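Local coordinates for 4-hydroxybutyrate coenzyme A transferase (Shewanella oneidensis, PDB 2OAS), which probably transfers coenzyme A from an acyl-CoA donor such as acetyl-CoA to 4-hydroxybutyrate, and binds coenzyme A, at residues S18-W23 / A143-A148; L103-E108 / F283-Q288; A188-I193 / I211-D216; A217-L222 / L240-K245; G388-K393 / A401-N406. All coordinates share one frame; numbering follows the deposited sequence.

In the fold
From the N terminus, contact 1 is opened by 18-23 and closes a loop of 119 residues at 143-148, within the parallel sheet of the N-terminal part. Contact 2 starts inside that loop, at 103-108, and ends beyond it at 283-288, so the two cross; they also meet in space, where Trp-23 CE3 lies 3.7 Å from Phe-104 CZ. The long loop of contact 2 holds contacts 3 and 4, two short closures in series that share helix 213-220; there Ser-190 O approaches Ala-217 CB to 3.3 Å. Contact 5 follows contact 2 along the chain and joins edge strand 388-391 of the six-stranded mixed sheet to helix 397-405.

Contact 1 (S18-W23 / A143-A148); sequences SGETLW and AGKIIA
At the N-terminal edge of the strands of the eight-stranded parallel sheet, Glu-20, just ahead of strand 21-24, and Lys-145, at the start of strand 145-150, meet across the strand between them. The evidence is a single salt bridge: Lys-145 NZ donates to Glu-20 OE1 at 2.9 Å, reaching that oxygen on its syn side and 27° out of the carboxylate plane. A weak second bond to Glu-20 OE2 is less certain, since the position of that oxygen is doubtful. The two side chains cross at about a right angle and meet at their charged ends. Lys-145 manages this with an extended chain that bends at its last torsion (chi4 -68°), turning the ammonium group onto the acid; Glu-20 is itself straight beyond CG.

In the sheet, strand 113-118 runs between strands 21-24 and 145-150, all three parallel. The bridge therefore spans the middle strand near its start, where both Glu-20 and Lys-145 also rest on Thr-113. Glu-20 OE1 has a further partner in a weak hydrogen bond from Arg-17 N. A glutamine in place of Glu-20 would probably leave the lysine ammonium without its counter-charge and its end freer to swing off Thr-113. Both residues remain partly exposed, which makes this a surface ion pair, whereas Trp-23, farther along the same strand, is buried and meets Phe-104 edge to face.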
# COMPACT_ATOMS: atom_id res chain seq x y z
N SER A 18 18.36 30.87 -13.90
CA SER A 18 19.00 29.56 -14.05
C SER A 18 19.16 28.73 -12.77
O SER A 18 19.27 29.26 -11.68
CB SER A 18 20.37 29.72 -14.70
OG SER A 18 20.25 30.17 -16.04
N GLY A 19 19.18 27.41 -12.94
CA GLY A 19 19.34 26.52 -11.81
C GLY A 19 18.12 26.36 -10.92
O GLY A 19 18.15 25.58 -9.96
N GLU A 20 17.04 27.06 -11.23
CA GLU A 20 15.83 26.98 -10.42
C GLU A 20 15.05 25.68 -10.59
O GLU A 20 15.11 25.01 -11.63
CB GLU A 20 14.90 28.16 -10.71
CG GLU A 20 15.47 29.52 -10.30
CD GLU A 20 14.46 30.66 -10.45
OE1 GLU A 20 14.83 31.84 -10.21
OE2 GLU A 20 13.30 30.39 -10.80
N THR A 21 14.34 25.31 -9.54
CA THR A 21 13.49 24.13 -9.55
C THR A 21 12.09 24.71 -9.68
O THR A 21 11.65 25.49 -8.83
CB THR A 21 13.56 23.32 -8.26
OG1 THR A 21 14.91 22.87 -8.06
CG2 THR A 21 12.64 22.12 -8.35
N LEU A 22 11.41 24.32 -10.75
CA LEU A 22 10.09 24.80 -11.04
C LEU A 22 8.98 23.76 -10.88
O LEU A 22 9.19 22.54 -11.02
CB LEU A 22 10.05 25.33 -12.48
CG LEU A 22 11.02 26.45 -12.89
CD1 LEU A 22 10.89 26.70 -14.38
CD2 LEU A 22 10.72 27.72 -12.11
N TRP A 23 7.78 24.26 -10.60
CA TRP A 23 6.61 23.41 -10.49
C TRP A 23 5.59 23.99 -11.45
O TRP A 23 5.51 25.21 -11.61
CB TRP A 23 6.04 23.40 -9.08
CG TRP A 23 4.66 22.81 -9.07
CD1 TRP A 23 3.48 23.50 -9.11
CD2 TRP A 23 4.33 21.42 -9.10
NE1 TRP A 23 2.42 22.62 -9.15
CE2 TRP A 23 2.92 21.33 -9.14
CE3 TRP A 23 5.08 20.24 -9.07
CZ2 TRP A 23 2.25 20.11 -9.18
CZ3 TRP A 23 4.41 19.02 -9.12
CH2 TRP A 23 3.00 18.97 -9.16
N ALA A 143 6.49 27.56 -2.62
CA ALA A 143 7.22 28.17 -3.71
C ALA A 143 7.88 29.50 -3.35
O ALA A 143 7.26 30.35 -2.70
CB ALA A 143 6.30 28.36 -4.89
N GLY A 144 9.12 29.69 -3.78
CA GLY A 144 9.82 30.94 -3.52
C GLY A 144 9.06 32.11 -4.13
O GLY A 144 8.90 33.16 -3.49
N LYS A 145 8.59 31.95 -5.36
CA LYS A 145 7.81 32.98 -6.05
C LYS A 145 6.77 32.30 -6.94
O LYS A 145 6.94 31.15 -7.32
CB LYS A 145 8.71 33.88 -6.89
CG LYS A 145 9.46 33.18 -8.02
CD LYS A 145 10.19 34.22 -8.86
CE LYS A 145 11.01 33.59 -9.97
NZ LYS A 145 12.17 32.82 -9.45
N ILE A 146 5.70 33.01 -7.28
CA ILE A 146 4.67 32.43 -8.13
C ILE A 146 4.42 33.26 -9.39
O ILE A 146 4.33 34.48 -9.33
CB ILE A 146 3.33 32.27 -7.37
CG1 ILE A 146 3.51 31.28 -6.21
CG2 ILE A 146 2.25 31.76 -8.30
CD1 ILE A 146 2.35 31.28 -5.24
N ILE A 147 4.34 32.58 -10.54
CA ILE A 147 4.08 33.23 -11.82
C ILE A 147 2.74 32.67 -12.30
O ILE A 147 2.63 31.51 -12.66
CB ILE A 147 5.20 32.92 -12.81
CG1 ILE A 147 6.49 33.61 -12.34
CG2 ILE A 147 4.82 33.39 -14.22
CD1 ILE A 147 7.71 33.27 -13.16
N ALA A 148 1.72 33.52 -12.28
CA ALA A 148 0.38 33.12 -12.64
C ALA A 148 -0.12 33.63 -13.98
O ALA A 148 0.18 34.75 -14.40
CB ALA A 148 -0.61 33.57 -11.55

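Contact 2 (L103-E108 / F283-Q288); sequences LFRSGE and FMDIEQ
Arg-105 NH1 is gripped by two carboxylates, those of Asp-285 and Glu-287. The three residues form a salt-bridge network that ties the last turn of helix 100-105, in the N-terminal part of the enzyme, to the start of helix 286-289 in the C-terminal part. The bond from Arg-105 NH1 to Asp-285 OD2 is long but straight, 3.2 Å with an N-H...O angle of 170°, and its acceptor lies close to the guanidinium plane, met on the syn side of the carboxylate. Glu-287 OE2 is nearer to Arg-105 NH1, at 2.7 Å, yet its angle of 129° makes that hydrogen bond weak, and the pair probably rests more on charge than on direction. Both acids stand at the edge of the guanidinium group, whose plane is steeply inclined to the Asp-285 carboxylate.

Asp-285 is the N-cap of helix 286-289. A chi1 of 169° carries its carboxylate away from its own backbone N, and OD2 faces the arginine while OD1 accepts from Glu-287 N at 3.0 Å, from above the carboxylate plane. Each of its oxygens thus has its own partner, and the neighbouring positive charge and helix start would probably favour the ionised form of this buried acid. The Asp-285 side chain lies about 11 Å from that of Glu-233, which binds coenzyme A covalently. The other terminal nitrogen, Arg-105 NH2, is hydrogen-bonded to Gln-141 OE1. Just beyond Arg-105, Ser-106 forms an ST turn, its OG accepting from Glu-108 N at 3.3 Å.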
# COMPACT_ATOMS: atom_id res chain seq x y z
N LEU A 103 5.72 16.22 0.52
CA LEU A 103 7.11 16.35 0.08
C LEU A 103 7.44 17.84 -0.03
O LEU A 103 8.57 18.26 0.23
CB LEU A 103 7.30 15.68 -1.28
CG LEU A 103 8.74 15.44 -1.75
CD1 LEU A 103 9.33 14.30 -0.94
CD2 LEU A 103 8.77 15.08 -3.22
N PHE A 104 6.46 18.63 -0.45
CA PHE A 104 6.68 20.05 -0.58
C PHE A 104 6.64 20.72 0.78
O PHE A 104 7.58 21.40 1.17
CB PHE A 104 5.64 20.70 -1.49
CG PHE A 104 5.69 20.23 -2.91
CD1 PHE A 104 6.85 19.65 -3.43
CD2 PHE A 104 4.59 20.38 -3.74
CE1 PHE A 104 6.91 19.22 -4.75
CE2 PHE A 104 4.63 19.96 -5.07
CZ PHE A 104 5.80 19.38 -5.58
N ARG A 105 5.54 20.51 1.51
CA ARG A 105 5.39 21.12 2.82
C ARG A 105 6.47 20.77 3.83
O ARG A 105 6.91 21.63 4.59
CB ARG A 105 4.00 20.81 3.39
CG ARG A 105 2.92 21.72 2.81
CD ARG A 105 1.56 21.06 2.69
NE ARG A 105 0.60 22.00 2.11
CZ ARG A 105 -0.60 21.67 1.65
NH1 ARG A 105 -1.03 20.42 1.68
NH2 ARG A 105 -1.37 22.63 1.14
N SER A 106 6.91 19.51 3.83
CA SER A 106 7.95 19.06 4.75
C SER A 106 9.29 19.68 4.38
O SER A 106 10.29 19.52 5.09
CB SER A 106 8.10 17.54 4.68
OG SER A 106 8.66 17.16 3.44
N GLY A 107 9.31 20.38 3.26
CA GLY A 107 10.52 21.01 2.80
C GLY A 107 11.53 20.04 2.21
O GLY A 107 12.66 20.43 1.91
N GLU A 108 11.14 18.78 2.05
CA GLU A 108 12.05 17.79 1.50
C GLU A 108 12.42 18.13 0.06
O GLU A 108 13.55 17.92 -0.37
CB GLU A 108 11.42 16.39 1.57
CG GLU A 108 11.28 15.85 3.00
CD GLU A 108 10.48 14.55 3.07
OE1 GLU A 108 9.27 14.56 2.74
OE2 GLU A 108 11.07 13.52 3.47
N PHE A 283 -13.49 20.92 -5.30
CA PHE A 283 -12.18 20.50 -5.73
C PHE A 283 -11.34 20.62 -4.48
O PHE A 283 -11.04 21.71 -4.00
CB PHE A 283 -11.63 21.44 -6.82
CG PHE A 283 -12.24 21.21 -8.17
CD1 PHE A 283 -13.55 21.58 -8.43
CD2 PHE A 283 -11.51 20.58 -9.18
CE1 PHE A 283 -14.13 21.32 -9.66
CE2 PHE A 283 -12.08 20.31 -10.41
CZ PHE A 283 -13.40 20.69 -10.65
N MSE A 284 -10.94 19.47 -3.97
CA MSE A 284 -10.17 19.39 -2.75
C MSE A 284 -8.73 18.99 -3.03
O MSE A 284 -8.44 18.39 -4.06
CB MSE A 284 -10.82 18.35 -1.87
CG MSE A 284 -10.37 18.31 -0.44
SE MSE A 284 -11.49 17.00 0.41
CE MSE A 284 -13.00 18.15 0.75
N ASP A 285 -7.85 19.32 -2.09
CA ASP A 285 -6.42 19.02 -2.15
C ASP A 285 -6.18 17.51 -2.12
O ASP A 285 -6.69 16.83 -1.23
CB ASP A 285 -5.71 19.69 -0.97
CG ASP A 285 -4.27 19.23 -0.78
OD1 ASP A 285 -3.69 18.65 -1.72
OD2 ASP A 285 -3.72 19.47 0.31
N ILE A 286 -5.42 16.99 -3.07
CA ILE A 286 -5.14 15.56 -3.14
C ILE A 286 -4.65 14.96 -1.83
O ILE A 286 -4.82 13.77 -1.58
CB ILE A 286 -4.09 15.22 -4.20
CG1 ILE A 286 -2.90 16.15 -4.02
CG2 ILE A 286 -4.69 15.34 -5.59
CD1 ILE A 286 -1.74 15.78 -4.87
N GLU A 287 -4.01 15.77 -0.99
CA GLU A 287 -3.52 15.25 0.28
C GLU A 287 -4.68 14.75 1.13
O GLU A 287 -4.49 13.93 2.02
CB GLU A 287 -2.74 16.32 1.04
CG GLU A 287 -2.16 15.81 2.35
CD GLU A 287 -1.20 16.80 2.98
OE1 GLU A 287 -0.79 16.58 4.13
OE2 GLU A 287 -0.84 17.80 2.31
N GLN A 288 -5.88 15.26 0.83
CA GLN A 288 -7.10 14.87 1.54
C GLN A 288 -7.98 13.93 0.72
O GLN A 288 -8.34 12.85 1.20
CB GLN A 288 -7.93 16.10 1.91
CG GLN A 288 -7.65 16.68 3.28
CD GLN A 288 -6.23 17.16 3.43
OE1 GLN A 288 -5.38 16.46 3.98
NE2 GLN A 288 -5.95 18.37 2.93

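Contact 3 (A188-I193 / I211-D216); sequences AVSLAI and IGAIPD
No ring, amide or carboxylate takes part where Ser-190 meets Ala-213 and Ile-193 meets Ile-214, so there are no faces or edges to assign and the contact is one of methyl groups and a hydroxyl. Ser-190 OG presses on Ala-213 CB at 3.3 Å. Behind it, Ser-190 CB lies 3.8 Å from Ala-213 CB. One turn on, the branch methyls touch: Ile-193 CG2 to Ile-214 CG2 is 3.9 Å. The ends follow at 4.2 Å, Ile-193 CD1 to Ile-214 CD1. Both isoleucines hold CG1 anti to the carbonyl carbon (chi1 -59° and -63°), which leaves each CG2 opposite its own backbone N, where the two CG2 methyls meet.

With Ser-190 and Ala-213 facing each other the backbones come near, 4.7 Å between Ser-190 CA and Ile-214 CA. The helices 188-200 and 213-220 are joined through strand 206-208 and lie side by side on the six-stranded mixed sheet, with Ile-193 and Ile-214 both resting on Ala-350 of strand 346-350. Gly-212 is the N-cap of the second helix; at its backbone angles a CB would collide with the carbonyl O of Ile-211. The Ile-214 side chain comes to about 6 Å from the bound coenzyme A and from the side chain of Arg-362, one of its binding residues.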
# COMPACT_ATOMS: atom_id res chain seq x y z
N ALA A 188 -16.05 -2.22 -28.43
CA ALA A 188 -16.76 -3.46 -28.10
C ALA A 188 -16.30 -4.04 -26.76
O ALA A 188 -17.10 -4.53 -25.97
CB ALA A 188 -16.55 -4.49 -29.19
N VAL A 189 -14.99 -3.97 -26.51
CA VAL A 189 -14.41 -4.48 -25.27
C VAL A 189 -14.82 -3.61 -24.10
O VAL A 189 -15.22 -4.11 -23.05
CB VAL A 189 -12.88 -4.51 -25.36
CG1 VAL A 189 -12.31 -5.02 -24.06
CG2 VAL A 189 -12.46 -5.39 -26.52
N SER A 190 -14.71 -2.29 -24.28
CA SER A 190 -15.08 -1.32 -23.25
C SER A 190 -16.52 -1.55 -22.78
O SER A 190 -16.79 -1.58 -21.59
CB SER A 190 -14.95 0.10 -23.81
OG SER A 190 -13.65 0.35 -24.29
N LEU A 191 -17.44 -1.72 -23.73
CA LEU A 191 -18.83 -1.96 -23.38
C LEU A 191 -18.95 -3.21 -22.53
O LEU A 191 -19.64 -3.22 -21.50
CB LEU A 191 -19.67 -2.14 -24.65
CG LEU A 191 -20.75 -1.10 -24.94
CD1 LEU A 191 -21.74 -1.04 -23.77
CD2 LEU A 191 -20.10 0.27 -25.18
N ALA A 192 -18.27 -4.28 -22.94
CA ALA A 192 -18.30 -5.54 -22.23
C ALA A 192 -17.84 -5.33 -20.79
O ALA A 192 -18.53 -5.71 -19.85
CB ALA A 192 -17.42 -6.56 -22.94
N ILE A 193 -16.67 -4.72 -20.62
CA ILE A 193 -16.14 -4.46 -19.29
C ILE A 193 -17.08 -3.55 -18.50
O ILE A 193 -17.27 -3.74 -17.31
CB ILE A 193 -14.78 -3.79 -19.38
CG1 ILE A 193 -13.82 -4.69 -20.15
CG2 ILE A 193 -14.27 -3.46 -18.00
CD1 ILE A 193 -12.54 -4.01 -20.58
N ILE A 211 -10.67 8.52 -16.37
CA ILE A 211 -11.16 8.88 -17.70
C ILE A 211 -10.85 7.80 -18.72
O ILE A 211 -9.87 7.08 -18.61
CB ILE A 211 -10.53 10.20 -18.21
CG1 ILE A 211 -9.06 10.26 -17.79
CG2 ILE A 211 -11.29 11.40 -17.67
CD1 ILE A 211 -8.29 11.44 -18.36
N GLY A 212 -11.70 7.70 -19.74
CA GLY A 212 -11.50 6.72 -20.78
C GLY A 212 -12.78 6.04 -21.21
O GLY A 212 -13.87 6.32 -20.68
N ALA A 213 -12.64 5.13 -22.17
CA ALA A 213 -13.76 4.38 -22.71
C ALA A 213 -14.39 3.46 -21.67
O ALA A 213 -15.62 3.37 -21.57
CB ALA A 213 -13.28 3.56 -23.90
N ILE A 214 -13.55 2.77 -20.90
CA ILE A 214 -14.05 1.86 -19.88
C ILE A 214 -14.94 2.60 -18.88
O ILE A 214 -16.11 2.26 -18.70
CB ILE A 214 -12.88 1.18 -19.15
CG1 ILE A 214 -12.10 0.33 -20.16
CG2 ILE A 214 -13.39 0.34 -17.98
CD1 ILE A 214 -10.86 -0.34 -19.60
N PRO A 215 -14.40 3.63 -18.22
CA PRO A 215 -15.19 4.40 -17.26
C PRO A 215 -16.52 4.87 -17.86
O PRO A 215 -17.56 4.74 -17.23
CB PRO A 215 -14.27 5.57 -16.91
CG PRO A 215 -12.91 4.93 -17.00
CD PRO A 215 -13.01 4.12 -18.27
N ASP A 216 -16.48 5.41 -19.07
CA ASP A 216 -17.70 5.89 -19.72
C ASP A 216 -18.72 4.78 -19.90
O ASP A 216 -19.90 4.95 -19.59
CB ASP A 216 -17.39 6.50 -21.09
CG ASP A 216 -16.61 7.79 -20.99
OD1 ASP A 216 -16.95 8.65 -20.15
OD2 ASP A 216 -15.66 7.96 -21.78

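Contact 4 (A217-L222 / L240-K245); sequences AVLSCL and LQLVEK
Apolar packing comes first: Leu-242 CD2 touches Leu-219 CD2 at 3.6 Å and Leu-222 CB at 3.8 Å, so one methyl sits against Leu-219 in the last turn of helix 213-220 and Leu-222 just after it. Leu-219 points its branch there because CG stands anti to its carbonyl carbon (chi1 -68°), and the two leucines approach at a slant. The second kind of contact is methyl against backbone: Leu-242 CD1 lies 3.4 Å from Leu-219 O, an oxygen that already accepts a hydrogen bond from Leu-222 N at 3.1 Å. Across the two segments no hydrogen bond forms.

Replacing Leu-242 by an alanine removes both methyls and is likely to open a gap beside Leu-219 and Leu-222.

The three leucines are buried, and other apolar groups extend the cluster: Met-209 meets Leu-219, Leu-228 meets Leu-222, and Ile-248 meets Leu-242. The nearest CA atoms, those of Leu-219 and Leu-242, are 7.4 Å apart, so side chains do the bridging. Helix 213-220 leads from strand 206-208 to edge strand 229-230 of the six-stranded mixed sheet, and helix 237-244 follows it; their apolar meeting is consistent with successive helices packing together in an alpha/beta fold.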
# COMPACT_ATOMS: atom_id res chain seq x y z
N ALA A 217 -18.26 3.65 -20.42
CA ALA A 217 -19.13 2.50 -20.64
C ALA A 217 -19.76 2.10 -19.32
O ALA A 217 -20.93 1.73 -19.27
CB ALA A 217 -18.33 1.34 -21.21
N VAL A 218 -18.99 2.19 -18.24
CA VAL A 218 -19.49 1.85 -16.92
C VAL A 218 -20.57 2.83 -16.49
O VAL A 218 -21.63 2.43 -16.00
CB VAL A 218 -18.37 1.88 -15.86
CG1 VAL A 218 -18.95 1.58 -14.49
CG2 VAL A 218 -17.27 0.88 -16.22
N LEU A 219 -20.29 4.11 -16.68
CA LEU A 219 -21.23 5.16 -16.31
C LEU A 219 -22.52 5.06 -17.11
O LEU A 219 -23.60 5.33 -16.59
CB LEU A 219 -20.59 6.53 -16.52
CG LEU A 219 -19.45 6.79 -15.53
CD1 LEU A 219 -18.63 7.97 -15.99
CD2 LEU A 219 -20.03 7.03 -14.15
N SER A 220 -22.41 4.65 -18.36
CA SER A 220 -23.59 4.51 -19.19
C SER A 220 -24.49 3.37 -18.70
O SER A 220 -25.67 3.34 -19.03
CB SER A 220 -23.19 4.28 -20.64
OG SER A 220 -22.26 3.22 -20.76
N CYS A 221 -23.94 2.45 -17.91
CA CYS A 221 -24.72 1.34 -17.39
C CYS A 221 -25.23 1.60 -15.98
O CYS A 221 -25.81 0.71 -15.36
CB CYS A 221 -23.90 0.05 -17.40
SG CYS A 221 -23.18 -0.39 -19.03
N LEU A 222 -25.01 2.81 -15.47
CA LEU A 222 -25.46 3.16 -14.13
C LEU A 222 -26.67 4.07 -14.14
O LEU A 222 -27.13 4.51 -13.09
CB LEU A 222 -24.33 3.86 -13.36
CG LEU A 222 -23.42 3.04 -12.44
CD1 LEU A 222 -22.89 1.83 -13.16
CD2 LEU A 222 -22.26 3.91 -11.96
N LEU A 240 -21.06 13.94 -15.17
CA LEU A 240 -21.98 15.03 -15.43
C LEU A 240 -23.34 14.51 -15.92
O LEU A 240 -24.39 15.00 -15.49
CB LEU A 240 -21.35 15.99 -16.44
CG LEU A 240 -22.15 17.19 -16.93
CD1 LEU A 240 -22.51 18.11 -15.78
CD2 LEU A 240 -21.33 17.93 -17.97
N GLN A 241 -23.33 13.52 -16.80
CA GLN A 241 -24.57 12.96 -17.35
C GLN A 241 -25.44 12.27 -16.30
O GLN A 241 -26.66 12.35 -16.36
CB GLN A 241 -24.25 11.97 -18.47
CG GLN A 241 -23.64 12.61 -19.71
CD GLN A 241 -23.51 11.63 -20.86
OE1 GLN A 241 -22.65 10.75 -20.86
NE2 GLN A 241 -24.40 11.78 -21.86
N LEU A 242 -24.81 11.58 -15.36
CA LEU A 242 -25.54 10.87 -14.31
C LEU A 242 -26.08 11.86 -13.28
O LEU A 242 -27.06 11.60 -12.59
CB LEU A 242 -24.64 9.84 -13.63
CG LEU A 242 -24.60 8.43 -14.24
CD1 LEU A 242 -24.41 8.50 -15.74
CD2 LEU A 242 -23.49 7.61 -13.59
N VAL A 243 -25.42 13.01 -13.19
CA VAL A 243 -25.86 14.02 -12.26
C VAL A 243 -27.17 14.62 -12.75
O VAL A 243 -28.13 14.74 -11.99
CB VAL A 243 -24.81 15.13 -12.10
CG1 VAL A 243 -25.35 16.26 -11.23
CG2 VAL A 243 -23.54 14.54 -11.49
N GLU A 244 -27.21 14.96 -14.04
CA GLU A 244 -28.42 15.56 -14.58
C GLU A 244 -29.56 14.55 -14.65
O GLU A 244 -30.73 14.92 -14.85
CB GLU A 244 -28.13 16.17 -15.96
CG GLU A 244 -27.40 15.26 -16.93
CD GLU A 244 -26.72 16.01 -18.09
OE1 GLU A 244 -26.93 15.58 -19.26
OE2 GLU A 244 -25.97 17.00 -17.83
N LYS A 245 -29.23 13.28 -14.45
CA LYS A 245 -30.21 12.21 -14.45
C LYS A 245 -30.72 11.95 -13.03
O LYS A 245 -31.63 11.15 -12.83
CB LYS A 245 -29.58 10.93 -15.02
CG LYS A 245 -30.14 10.50 -16.36
CD LYS A 245 -30.04 11.64 -17.37
CE LYS A 245 -30.96 11.42 -18.57
NZ LYS A 245 -31.05 12.64 -19.45

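Contact 5 (G388-K393 / A401-N406); sequences GAANLK and AQALIN
Ala-390 and Ala-403 make the tight part of this contact, methyl on methyl at 3.6 Å between their CB atoms. Ala-390 CB also lies 3.7 Å from Ala-403 O, and the CA atoms of the two alanines are only 5.3 Å apart, which brings strand and helix backbones close with no larger side chain between them. Beside it the packing is slacker: Leu-392 CD2 stands 4.3 Å from Leu-404 CG, and Ala-390 CB the same 4.3 Å from Leu-404 CD2. These leucines are buried, and both also rest on Ile-383 of the neighbouring strand 382-385.

Strand 388-391 is the outermost of the six-stranded mixed sheet and runs antiparallel to 382-385, forming a beta hairpin with it; helix 397-405 packs on one side of this edge. The solvent side holds Ala-389, whose CB points away from the helix and which is exposed. Asn-391 likewise turns its CB away and makes an Asx turn, its OD1 accepting from Lys-393 N at 3.2 Å with an angle of 136° at the hydrogen. Lys-393 NZ then leaves the segment to form a salt bridge with Glu-108 OE2 of the second subunit, near Lys-102 of that subunit.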
# COMPACT_ATOMS: atom_id res chain seq x y z
N GLY A 388 -15.41 -11.20 -18.05
CA GLY A 388 -15.92 -11.46 -16.71
C GLY A 388 -15.11 -10.85 -15.58
O GLY A 388 -14.19 -10.07 -15.81
N ALA A 389 -15.45 -11.22 -14.36
CA ALA A 389 -14.77 -10.70 -13.18
C ALA A 389 -14.14 -11.82 -12.35
O ALA A 389 -14.64 -12.94 -12.34
CB ALA A 389 -15.76 -9.92 -12.32
N ALA A 390 -13.06 -11.49 -11.65
CA ALA A 390 -12.39 -12.46 -10.78
C ALA A 390 -12.18 -11.82 -9.41
O ALA A 390 -11.59 -10.76 -9.29
CB ALA A 390 -11.06 -12.89 -11.38
N ASN A 391 -12.67 -12.49 -8.38
CA ASN A 391 -12.55 -12.01 -7.01
C ASN A 391 -11.35 -12.69 -6.37
O ASN A 391 -11.36 -13.90 -6.19
CB ASN A 391 -13.79 -12.39 -6.22
CG ASN A 391 -13.93 -11.59 -4.95
OD1 ASN A 391 -12.94 -11.16 -4.37
ND2 ASN A 391 -15.16 -11.40 -4.51
N LEU A 392 -10.32 -11.91 -6.02
CA LEU A 392 -9.13 -12.49 -5.43
C LEU A 392 -9.07 -12.33 -3.91
O LEU A 392 -8.24 -12.96 -3.25
CB LEU A 392 -7.89 -11.88 -6.06
CG LEU A 392 -7.90 -11.85 -7.60
CD1 LEU A 392 -6.61 -11.21 -8.09
CD2 LEU A 392 -8.05 -13.26 -8.16
N LYS A 393 -9.96 -11.51 -3.37
CA LYS A 393 -10.02 -11.26 -1.94
C LYS A 393 -10.07 -12.53 -1.12
O LYS A 393 -11.06 -13.28 -1.17
CB LYS A 393 -11.27 -10.43 -1.61
CG LYS A 393 -10.94 -9.02 -1.18
CD LYS A 393 -10.56 -8.98 0.27
CE LYS A 393 -11.81 -8.91 1.13
NZ LYS A 393 -12.62 -7.69 0.79
N ALA A 401 -5.05 -17.61 -9.60
CA ALA A 401 -4.60 -17.94 -10.94
C ALA A 401 -5.74 -18.54 -11.74
O ALA A 401 -5.95 -18.20 -12.90
CB ALA A 401 -3.43 -18.90 -10.88
N GLN A 402 -6.49 -19.44 -11.11
CA GLN A 402 -7.60 -20.07 -11.81
C GLN A 402 -8.60 -19.01 -12.28
O GLN A 402 -8.95 -18.96 -13.46
CB GLN A 402 -8.29 -21.09 -10.91
CG GLN A 402 -9.47 -21.78 -11.55
CD GLN A 402 -9.09 -22.52 -12.83
OE1 GLN A 402 -8.44 -23.58 -12.79
NE2 GLN A 402 -9.49 -21.97 -13.97
N ALA A 403 -9.05 -18.15 -11.35
CA ALA A 403 -10.02 -17.11 -11.69
C ALA A 403 -9.52 -16.13 -12.74
O ALA A 403 -10.27 -15.70 -13.62
CB ALA A 403 -10.43 -16.34 -10.44
N LEU A 404 -8.24 -15.79 -12.66
CA LEU A 404 -7.67 -14.87 -13.62
C LEU A 404 -7.63 -15.44 -15.03
O LEU A 404 -8.00 -14.76 -15.99
CB LEU A 404 -6.26 -14.46 -13.19
CG LEU A 404 -6.22 -13.41 -12.09
CD1 LEU A 404 -4.78 -13.07 -11.76
CD2 LEU A 404 -6.96 -12.17 -12.55
N ILE A 405 -7.19 -16.69 -15.18
CA ILE A 405 -7.14 -17.26 -16.51
C ILE A 405 -8.56 -17.41 -17.10
O ILE A 405 -8.71 -17.55 -18.31
CB ILE A 405 -6.45 -18.64 -16.53
CG1 ILE A 405 -7.29 -19.66 -15.80
CG2 ILE A 405 -5.10 -18.57 -15.85
CD1 ILE A 405 -6.68 -21.02 -15.83
N ASN A 406 -9.59 -17.34 -16.26
CA ASN A 406 -10.95 -17.45 -16.77
C ASN A 406 -11.46 -16.16 -17.40
O ASN A 406 -12.46 -16.19 -18.11
CB ASN A 406 -11.92 -17.89 -15.67
CG ASN A 406 -11.77 -19.35 -15.30
OD1 ASN A 406 -11.56 -20.21 -16.17
ND2 ASN A 406 -11.88 -19.66 -14.01